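Pre-crRNA processing endonuclease (Streptococcus pyogenes serotype M1, PDB 3VZH) probably cleaves CRISPR precursor transcripts into crRNA as a Cas5d endoribonuclease with an RRM-like fold, serving antiviral defence. Local coordinates at residues A[10-15]-A[96-101]; A[59-64]-A[198-203]. All coordinates share one frame; numbering follows the deposited sequence.

Contact 1 of 2, residues A[10-15]-A[96-101]; sequences YVRVSG and VYLIKF
Tyr10 swings its CG anti to its own carbonyl carbon (chi1 -59°), whereas Lys100 across from it holds CG anti to its backbone N and stays extended to its tip. From these torsions the two chains leave the strands alongside each other, with Tyr10 CE1 3.8 Å from Lys100 CG. They illustrate how an antiparallel pair sorts residues between the two faces of a sheet, here the central sheet of the RRM-like fold of Cas5d. Strands 10-15 and 96-101 run at 155° to each other, and Val11-Ile99 and Val13-Tyr97 are the hydrogen-bonded pairs. Each of these pairs exchanges two backbone bonds; the straightest is Val13 N to Tyr97 O, 2.7 Å long with 174° at the hydrogen. Arg12 and Leu98 form the non-hydrogen-bonded pair between them, and CA-H...O contacts such as Leu98 CA to Val11 O supplement the ladder.

The face with Val11, Val13 and Ile99 is built largely of apolar contacts. Val11 CG2 rests 3.7 Å from Ile99 CB and reaches the ring of Phe101, while Val13 CG2 meets Ile99 CD1, the tip of an extended isoleucine, at 3.6 Å. Helix 39-49 covers this layer: Ile49 touches Val11, Ile45 touches Val13 and Leu42 touches Ile99.

The other face mixes polar and apolar groups. Tyr156 of helix 153-158 packs on Tyr10, Leu98 and Lys100, the Tyr10 ring meeting its ring. Further along, Arg12 passes obliquely over Leu98, whose CD2 lies 3.6 Å from Arg12 CG, and brings its guanidinium above Val96. Val96 CG1 sits under one face of that flat group, nearer its margin than its centre, and Val96 CG2 approaches Arg12 NH2 to 3.4 Å.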
ATOM      1  N   TYR A  10       3.242   7.014   8.734  1.00 21.15           N
ATOM      2  CA  TYR A  10       2.125   7.559   7.921  1.00 20.54           C
ATOM      3  C   TYR A  10       2.715   8.331   6.768  1.00 20.91           C
ATOM      4  O   TYR A  10       3.681   9.133   6.955  1.00 21.39           O
ATOM      5  CB  TYR A  10       1.371   8.579   8.830  1.00 21.29           C
ATOM      6  CG  TYR A  10       0.836   7.939  10.103  1.00 22.31           C
ATOM      7  CD1 TYR A  10      -0.450   7.351  10.096  1.00 24.66           C
ATOM      8  CD2 TYR A  10       1.572   7.898  11.243  1.00 25.72           C
ATOM      9  CE1 TYR A  10      -0.949   6.774  11.208  1.00 26.99           C
ATOM     10  CE2 TYR A  10       1.049   7.313  12.402  1.00 25.31           C
ATOM     11  CZ  TYR A  10      -0.195   6.719  12.309  1.00 28.63           C
ATOM     12  OH  TYR A  10      -0.821   6.141  13.400  1.00 32.36           O
ATOM     13  N   VAL A  11       2.151   8.161   5.558  1.00 21.79           N
ATOM     14  CA  VAL A  11       2.663   8.868   4.409  1.00 21.59           C
ATOM     15  C   VAL A  11       1.519   9.277   3.563  1.00 22.50           C
ATOM     16  O   VAL A  11       0.449   8.574   3.557  1.00 22.69           O
ATOM     17  CB  VAL A  11       3.605   8.038   3.520  1.00 25.98           C
ATOM     18  CG1 VAL A  11       4.963   7.880   4.175  1.00 27.65           C
ATOM     19  CG2 VAL A  11       2.978   6.693   3.209  1.00 26.10           C
ATOM     20  N   ARG A  12       1.681  10.401   2.891  1.00 22.64           N
ATOM     21  CA  ARG A  12       0.707  10.851   1.873  1.00 21.33           C
ATOM     22  C   ARG A  12       1.305  10.520   0.501  1.00 21.78           C
ATOM     23  O   ARG A  12       2.431  10.977   0.180  1.00 22.82           O
ATOM     24  CB  ARG A  12       0.558  12.344   2.001  1.00 22.52           C
ATOM     25  CG  ARG A  12      -0.475  12.966   1.003  1.00 23.15           C
ATOM     26  CD  ARG A  12      -0.642  14.436   1.379  1.00 28.08           C
ATOM     27  NE  ARG A  12      -1.812  14.998   0.719  1.00 32.03           N
ATOM     28  CZ  ARG A  12      -1.851  15.394  -0.543  1.00 35.98           C
ATOM     29  NH1 ARG A  12      -0.783  15.234  -1.341  1.00 40.95           N
ATOM     30  NH2 ARG A  12      -2.969  15.962  -1.045  1.00 35.33           N
ATOM     31  N   VAL A  13       0.580   9.778  -0.332  1.00 20.44           N
ATOM     32  CA  VAL A  13       1.074   9.472  -1.653  1.00 20.97           C
ATOM     33  C   VAL A  13       0.058  10.018  -2.634  1.00 22.46           C
ATOM     34  O   VAL A  13      -1.184   9.754  -2.476  1.00 22.63           O
ATOM     35  CB  VAL A  13       1.145   7.940  -1.857  1.00 24.70           C
ATOM     36  CG1 VAL A  13       1.784   7.618  -3.200  1.00 26.56           C
ATOM     37  CG2 VAL A  13       1.964   7.240  -0.731  1.00 27.96           C
ATOM     38  N   SER A  14       0.547  10.731  -3.641  1.00 21.48           N
ATOM     39  CA  SER A  14      -0.346  11.366  -4.652  1.00 23.58           C
ATOM     40  C   SER A  14       0.154  11.165  -6.070  1.00 24.56           C
ATOM     41  O   SER A  14       1.328  10.859  -6.283  1.00 25.16           O
ATOM     42  CB  SER A  14      -0.535  12.819  -4.301  1.00 25.16           C
ATOM     43  OG  SER A  14       0.715  13.527  -4.417  1.00 25.24           O
ATOM     44  N   GLY A  15      -0.741  11.316  -7.067  1.00 25.22           N
ATOM     45  CA  GLY A  15      -0.273  11.147  -8.446  1.00 25.46           C
ATOM     46  C   GLY A  15      -1.412  11.569  -9.342  1.00 26.15           C
ATOM     47  O   GLY A  15      -2.595  11.477  -8.969  1.00 25.69           O
ATOM     48  N   VAL A  96      -5.132  10.767  -4.122  1.00 20.84           N
ATOM     49  CA  VAL A  96      -4.363  11.032  -2.882  1.00 19.23           C
ATOM     50  C   VAL A  96      -4.680   9.887  -1.925  1.00 19.31           C
ATOM     51  O   VAL A  96      -5.818   9.538  -1.732  1.00 18.56           O
ATOM     52  CB  VAL A  96      -4.802  12.351  -2.223  1.00 21.27           C
ATOM     53  CG1 VAL A  96      -4.170  12.406  -0.841  1.00 23.43           C
ATOM     54  CG2 VAL A  96      -4.420  13.619  -3.028  1.00 23.37           C
ATOM     55  N   TYR A  97      -3.671   9.238  -1.347  1.00 21.01           N
ATOM     56  CA  TYR A  97      -3.889   8.082  -0.433  1.00 20.48           C
ATOM     57  C   TYR A  97      -3.003   8.317   0.749  1.00 19.56           C
ATOM     58  O   TYR A  97      -1.785   8.719   0.572  1.00 20.21           O
ATOM     59  CB  TYR A  97      -3.413   6.785  -1.075  1.00 19.94           C
ATOM     60  CG  TYR A  97      -4.168   6.450  -2.334  1.00 22.30           C
ATOM     61  CD1 TYR A  97      -5.548   6.219  -2.295  1.00 20.40           C
ATOM     62  CD2 TYR A  97      -3.516   6.355  -3.534  1.00 21.61           C
ATOM     63  CE1 TYR A  97      -6.250   5.943  -3.499  1.00 19.32           C
ATOM     64  CE2 TYR A  97      -4.195   6.075  -4.716  1.00 23.27           C
ATOM     65  CZ  TYR A  97      -5.559   5.852  -4.669  1.00 22.81           C
ATOM     66  OH  TYR A  97      -6.213   5.568  -5.854  1.00 23.02           O
ATOM     67  N   LEU A  98      -3.542   8.161   1.956  1.00 21.51           N
ATOM     68  CA  LEU A  98      -2.688   8.226   3.109  1.00 20.41           C
ATOM     69  C   LEU A  98      -2.532   6.770   3.568  1.00 22.31           C
ATOM     70  O   LEU A  98      -3.570   6.019   3.752  1.00 20.09           O
ATOM     71  CB  LEU A  98      -3.352   9.119   4.208  1.00 19.43           C
ATOM     72  CG  LEU A  98      -3.962  10.404   3.684  1.00 19.20           C
ATOM     73  CD1 LEU A  98      -4.501  11.124   4.919  1.00 19.44           C
ATOM     74  CD2 LEU A  98      -2.916  11.317   3.014  1.00 18.82           C
ATOM     75  N   ILE A  99      -1.290   6.327   3.799  1.00 21.70           N
ATOM     76  CA  ILE A  99      -1.029   4.935   4.112  1.00 20.48           C
ATOM     77  C   ILE A  99      -0.519   4.934   5.581  1.00 20.50           C
ATOM     78  O   ILE A  99       0.400   5.689   5.918  1.00 20.65           O
ATOM     79  CB  ILE A  99       0.089   4.358   3.196  1.00 20.71           C
ATOM     80  CG1 ILE A  99      -0.266   4.592   1.709  1.00 20.41           C
ATOM     81  CG2 ILE A  99       0.282   2.846   3.419  1.00 19.93           C
ATOM     82  CD1 ILE A  99       0.830   4.146   0.711  1.00 21.50           C
ATOM     83  N   LYS A 100      -1.040   4.010   6.358  1.00 19.42           N
ATOM     84  CA  LYS A 100      -0.551   3.682   7.724  1.00 19.66           C
ATOM     85  C   LYS A 100       0.140   2.328   7.627  1.00 20.85           C
ATOM     86  O   LYS A 100      -0.439   1.381   7.088  1.00 20.52           O
ATOM     87  CB  LYS A 100      -1.744   3.619   8.657  1.00 21.93           C
ATOM     88  CG  LYS A 100      -1.364   3.205  10.075  1.00 22.28           C
ATOM     89  CD  LYS A 100      -2.645   3.116  10.955  1.00 23.86           C
ATOM     90  CE  LYS A 100      -2.259   2.718  12.397  1.00 26.56           C
ATOM     91  NZ  LYS A 100      -3.504   2.459  13.221  1.00 30.93           N
ATOM     92  N   PHE A 101       1.384   2.236   8.124  1.00 20.46           N
ATOM     93  CA  PHE A 101       2.088   0.984   8.004  1.00 19.63           C
ATOM     94  C   PHE A 101       3.101   0.860   9.149  1.00 21.48           C
ATOM     95  O   PHE A 101       3.371   1.864   9.824  1.00 22.92           O
ATOM     96  CB  PHE A 101       2.743   0.853   6.671  1.00 21.21           C
ATOM     97  CG  PHE A 101       3.924   1.795   6.430  1.00 21.88           C
ATOM     98  CD1 PHE A 101       5.259   1.322   6.544  1.00 25.25           C
ATOM     99  CD2 PHE A 101       3.690   3.076   6.011  1.00 24.15           C
ATOM    100  CE1 PHE A 101       6.351   2.215   6.277  1.00 24.00           C
ATOM    101  CE2 PHE A 101       4.759   3.955   5.760  1.00 25.59           C
ATOM    102  CZ  PHE A 101       6.067   3.511   5.855  1.00 25.16           C
TER

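Contact 2 of 2, residues A[59-64]-A[198-203]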
ATOM      1  N   VAL A  59       1.454  -3.087   5.647  1.00 21.01           N
ATOM      2  CA  VAL A  59       0.517  -1.960   5.407  1.00 21.36           C
ATOM      3  C   VAL A  59      -0.789  -2.307   6.117  1.00 22.32           C
ATOM      4  O   VAL A  59      -1.388  -3.364   5.834  1.00 25.06           O
ATOM      5  CB  VAL A  59       0.241  -1.690   3.897  1.00 20.59           C
ATOM      6  CG1 VAL A  59      -0.893  -0.649   3.756  1.00 22.08           C
ATOM      7  CG2 VAL A  59       1.539  -1.114   3.230  1.00 23.01           C
ATOM      8  N   THR A  60      -1.250  -1.448   7.013  1.00 19.99           N
ATOM      9  CA  THR A  60      -2.438  -1.871   7.799  1.00 20.39           C
ATOM     10  C   THR A  60      -3.718  -1.133   7.411  1.00 23.19           C
ATOM     11  O   THR A  60      -4.850  -1.634   7.651  1.00 23.20           O
ATOM     12  CB  THR A  60      -2.244  -1.713   9.308  1.00 24.56           C
ATOM     13  OG1 THR A  60      -1.972  -0.339   9.626  1.00 23.50           O
ATOM     14  CG2 THR A  60      -1.126  -2.652   9.781  1.00 24.88           C
ATOM     15  N   GLU A  61      -3.570   0.054   6.838  1.00 22.88           N
ATOM     16  CA  GLU A  61      -4.734   0.909   6.589  1.00 22.33           C
ATOM     17  C   GLU A  61      -4.425   1.892   5.469  1.00 22.49           C
ATOM     18  O   GLU A  61      -3.239   2.349   5.339  1.00 19.86           O
ATOM     19  CB  GLU A  61      -5.167   1.631   7.840  1.00 22.55           C
ATOM     20  CG  GLU A  61      -6.606   2.108   7.741  1.00 25.58           C
ATOM     21  CD  GLU A  61      -7.076   2.631   9.084  1.00 28.06           C
ATOM     22  OE1 GLU A  61      -6.710   3.733   9.453  1.00 26.38           O
ATOM     23  OE2 GLU A  61      -7.826   1.911   9.769  1.00 30.72           O
ATOM     24  N   VAL A  62      -5.411   2.186   4.625  1.00 22.62           N
ATOM     25  CA  VAL A  62      -5.273   3.331   3.664  1.00 22.13           C
ATOM     26  C   VAL A  62      -6.497   4.205   3.661  1.00 22.47           C
ATOM     27  O   VAL A  62      -7.616   3.698   3.896  1.00 20.90           O
ATOM     28  CB  VAL A  62      -4.971   2.831   2.223  1.00 20.35           C
ATOM     29  CG1 VAL A  62      -6.105   1.908   1.628  1.00 22.60           C
ATOM     30  CG2 VAL A  62      -4.718   4.032   1.264  1.00 20.79           C
ATOM     31  N   LYS A  63      -6.300   5.527   3.506  1.00 24.35           N
ATOM     32  CA  LYS A  63      -7.405   6.459   3.397  1.00 19.99           C
ATOM     33  C   LYS A  63      -7.411   7.004   1.980  1.00 23.32           C
ATOM     34  O   LYS A  63      -6.374   7.547   1.487  1.00 23.26           O
ATOM     35  CB  LYS A  63      -7.408   7.627   4.424  1.00 22.12           C
ATOM     36  CG  LYS A  63      -7.301   7.124   5.866  1.00 23.17           C
ATOM     37  CD  LYS A  63      -7.266   8.255   6.882  1.00 28.94           C
ATOM     38  CE  LYS A  63      -8.488   9.019   6.925  1.00 33.05           C
ATOM     39  NZ  LYS A  63      -8.555   9.587   8.330  1.00 40.25           N
ATOM     40  N   VAL A  64      -8.528   6.781   1.287  1.00 21.56           N
ATOM     41  CA  VAL A  64      -8.756   7.323  -0.076  1.00 21.65           C
ATOM     42  C   VAL A  64      -9.336   8.722   0.070  1.00 23.86           C
ATOM     43  O   VAL A  64     -10.504   8.898   0.467  1.00 23.29           O
ATOM     44  CB  VAL A  64      -9.728   6.327  -0.832  1.00 22.24           C
ATOM     45  CG1 VAL A  64     -10.025   6.840  -2.242  1.00 20.25           C
ATOM     46  CG2 VAL A  64      -9.136   4.922  -0.861  1.00 22.20           C
ATOM     47  N   ASN A 198     -16.055   5.339   5.106  1.00 25.64           N
ATOM     48  CA  ASN A 198     -15.651   6.703   5.240  1.00 27.94           C
ATOM     49  C   ASN A 198     -14.364   7.005   4.520  1.00 26.89           C
ATOM     50  O   ASN A 198     -13.564   7.835   5.010  1.00 26.19           O
ATOM     51  CB  ASN A 198     -15.552   7.058   6.731  1.00 28.48           C
ATOM     52  CG  ASN A 198     -16.888   6.830   7.457  1.00 30.99           C
ATOM     53  OD1 ASN A 198     -17.884   7.342   7.033  1.00 29.76           O
ATOM     54  ND2 ASN A 198     -16.877   6.080   8.552  1.00 32.01           N
ATOM     55  N   GLY A 199     -14.133   6.294   3.436  1.00 25.53           N
ATOM     56  CA  GLY A 199     -12.860   6.412   2.714  1.00 24.72           C
ATOM     57  C   GLY A 199     -11.696   5.546   3.210  1.00 24.15           C
ATOM     58  O   GLY A 199     -10.598   5.616   2.621  1.00 22.50           O
ATOM     59  N   VAL A 200     -11.917   4.770   4.277  1.00 21.96           N
ATOM     60  CA  VAL A 200     -10.863   4.039   4.983  1.00 23.52           C
ATOM     61  C   VAL A 200     -10.933   2.566   4.593  1.00 22.58           C
ATOM     62  O   VAL A 200     -12.005   1.921   4.725  1.00 21.87           O
ATOM     63  CB  VAL A 200     -11.012   4.101   6.523  1.00 26.27           C
ATOM     64  CG1 VAL A 200      -9.746   3.457   7.125  1.00 27.56           C
ATOM     65  CG2 VAL A 200     -11.077   5.574   6.953  1.00 25.30           C
ATOM     66  N   ILE A 201      -9.816   1.996   4.197  1.00 23.67           N
ATOM     67  CA  ILE A 201      -9.784   0.548   3.929  1.00 22.38           C
ATOM     68  C   ILE A 201      -8.790  -0.037   4.930  1.00 22.95           C
ATOM     69  O   ILE A 201      -7.573   0.323   4.904  1.00 23.67           O
ATOM     70  CB  ILE A 201      -9.332   0.166   2.497  1.00 25.23           C
ATOM     71  CG1 ILE A 201     -10.342   0.701   1.476  1.00 26.37           C
ATOM     72  CG2 ILE A 201      -9.326  -1.370   2.347  1.00 26.43           C
ATOM     73  CD1 ILE A 201      -9.883   0.645   0.064  1.00 24.66           C
ATOM     74  N   THR A 202      -9.290  -0.917   5.808  1.00 22.39           N
ATOM     75  CA  THR A 202      -8.442  -1.513   6.893  1.00 22.97           C
ATOM     76  C   THR A 202      -8.150  -2.920   6.459  1.00 26.41           C
ATOM     77  O   THR A 202      -9.092  -3.782   6.330  1.00 26.54           O
ATOM     78  CB  THR A 202      -9.131  -1.491   8.270  1.00 26.87           C
ATOM     79  OG1 THR A 202      -9.543  -0.177   8.532  1.00 27.08           O
ATOM     80  CG2 THR A 202      -8.195  -1.908   9.464  1.00 27.57           C
ATOM     81  N   PHE A 203      -6.902  -3.186   6.206  1.00 26.21           N
ATOM     82  CA  PHE A 203      -6.604  -4.449   5.594  1.00 27.76           C
ATOM     83  C   PHE A 203      -6.668  -5.680   6.489  1.00 31.41           C
ATOM     84  O   PHE A 203      -6.286  -5.622   7.645  1.00 31.95           O
ATOM     85  CB  PHE A 203      -5.244  -4.387   4.892  1.00 27.67           C
ATOM     86  CG  PHE A 203      -5.271  -3.449   3.728  1.00 27.71           C
ATOM     87  CD1 PHE A 203      -5.859  -3.821   2.515  1.00 25.51           C
ATOM     88  CD2 PHE A 203      -4.747  -2.157   3.882  1.00 27.77           C
ATOM     89  CE1 PHE A 203      -5.927  -2.934   1.463  1.00 27.30           C
ATOM     90  CE2 PHE A 203      -4.794  -1.253   2.819  1.00 32.04           C
ATOM     91  CZ  PHE A 203      -5.378  -1.654   1.597  1.00 29.48           C
TER
HETATM   92  O   HOH W   1      -5.089  -3.738   9.222  1.00 30.07           O
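Phe203 packs its ring against the backbone and valines of strand 59-64: Thr60 C and Glu61 N lie at its edge, in plane, while Ile201 CG2 of its own segment covers one face, displaced from the ring centre. Obliquely to the ring, Val62 CG1 comes within 3.6 Å of Phe203 CE2, and Val59 CG1 lies alongside. Val62 turns CG1 between its backbone N and carbonyl carbon (chi1 61°), the position from which it meets both this ring and Ile201 CB. Leu42 of helix 39-49 touches both Val62 and Phe203, so the helix covers this side of the sheet.

The backbones form an antiparallel ladder. Val62 and Ile201 make the hydrogen-bonded pair, Ile201 N reaching Val62 O at 2.8 Å. Before the strand proper, Gly199 has positive phi (85°), which with its psi would jam a CB against the preceding carbonyl; Gly199 O accepts Val64 N at 2.7 Å. At the other end, Thr60 O takes Phe203 N from above its carbonyl plane and also a water that bridges to Phe203 O. Thr60 and Glu61 form a classic beta bulge in strand 59-64, both facing Lys100 of the neighbouring strand 96-101.

Across the opposite sheet face, Val200 CG1 presses on Glu61 CD at 3.4 Å. Thr202 OG1 donates to the anti side of Glu61 OE2 over 3.0 Å, and Tyr156 OH binds OE1. With both carboxylate oxygens engaged and a methyl against its carbon, Glu61 is held in a definite rotation, and the hydrogen bonds would tend to stabilise its negative charge.

Overall arrangement
Contacts 1 and 2 show how one sheet is assembled from distant parts of a chain. Their centres lie 10 Å apart, and the strands follow one another across the antiparallel sheet as 10-15, 96-101, 59-64 and 200-202. Along the chain the segments alternate, 59-64 falling between the two halves of contact 1 and 198-203 coming last. Strands 96-101 and 59-64 join the contacts through probable hydrogen bonds, Lys63 N to Leu98 O and Lys100 N to Glu61 O, and through packing of Ile99 on Val59. Helix 39-49 covers one side of both, while Tyr156 of helix 153-158 contacts residues of both on the other side, so the central sheet links early and late sequence in a single Cas5 fold.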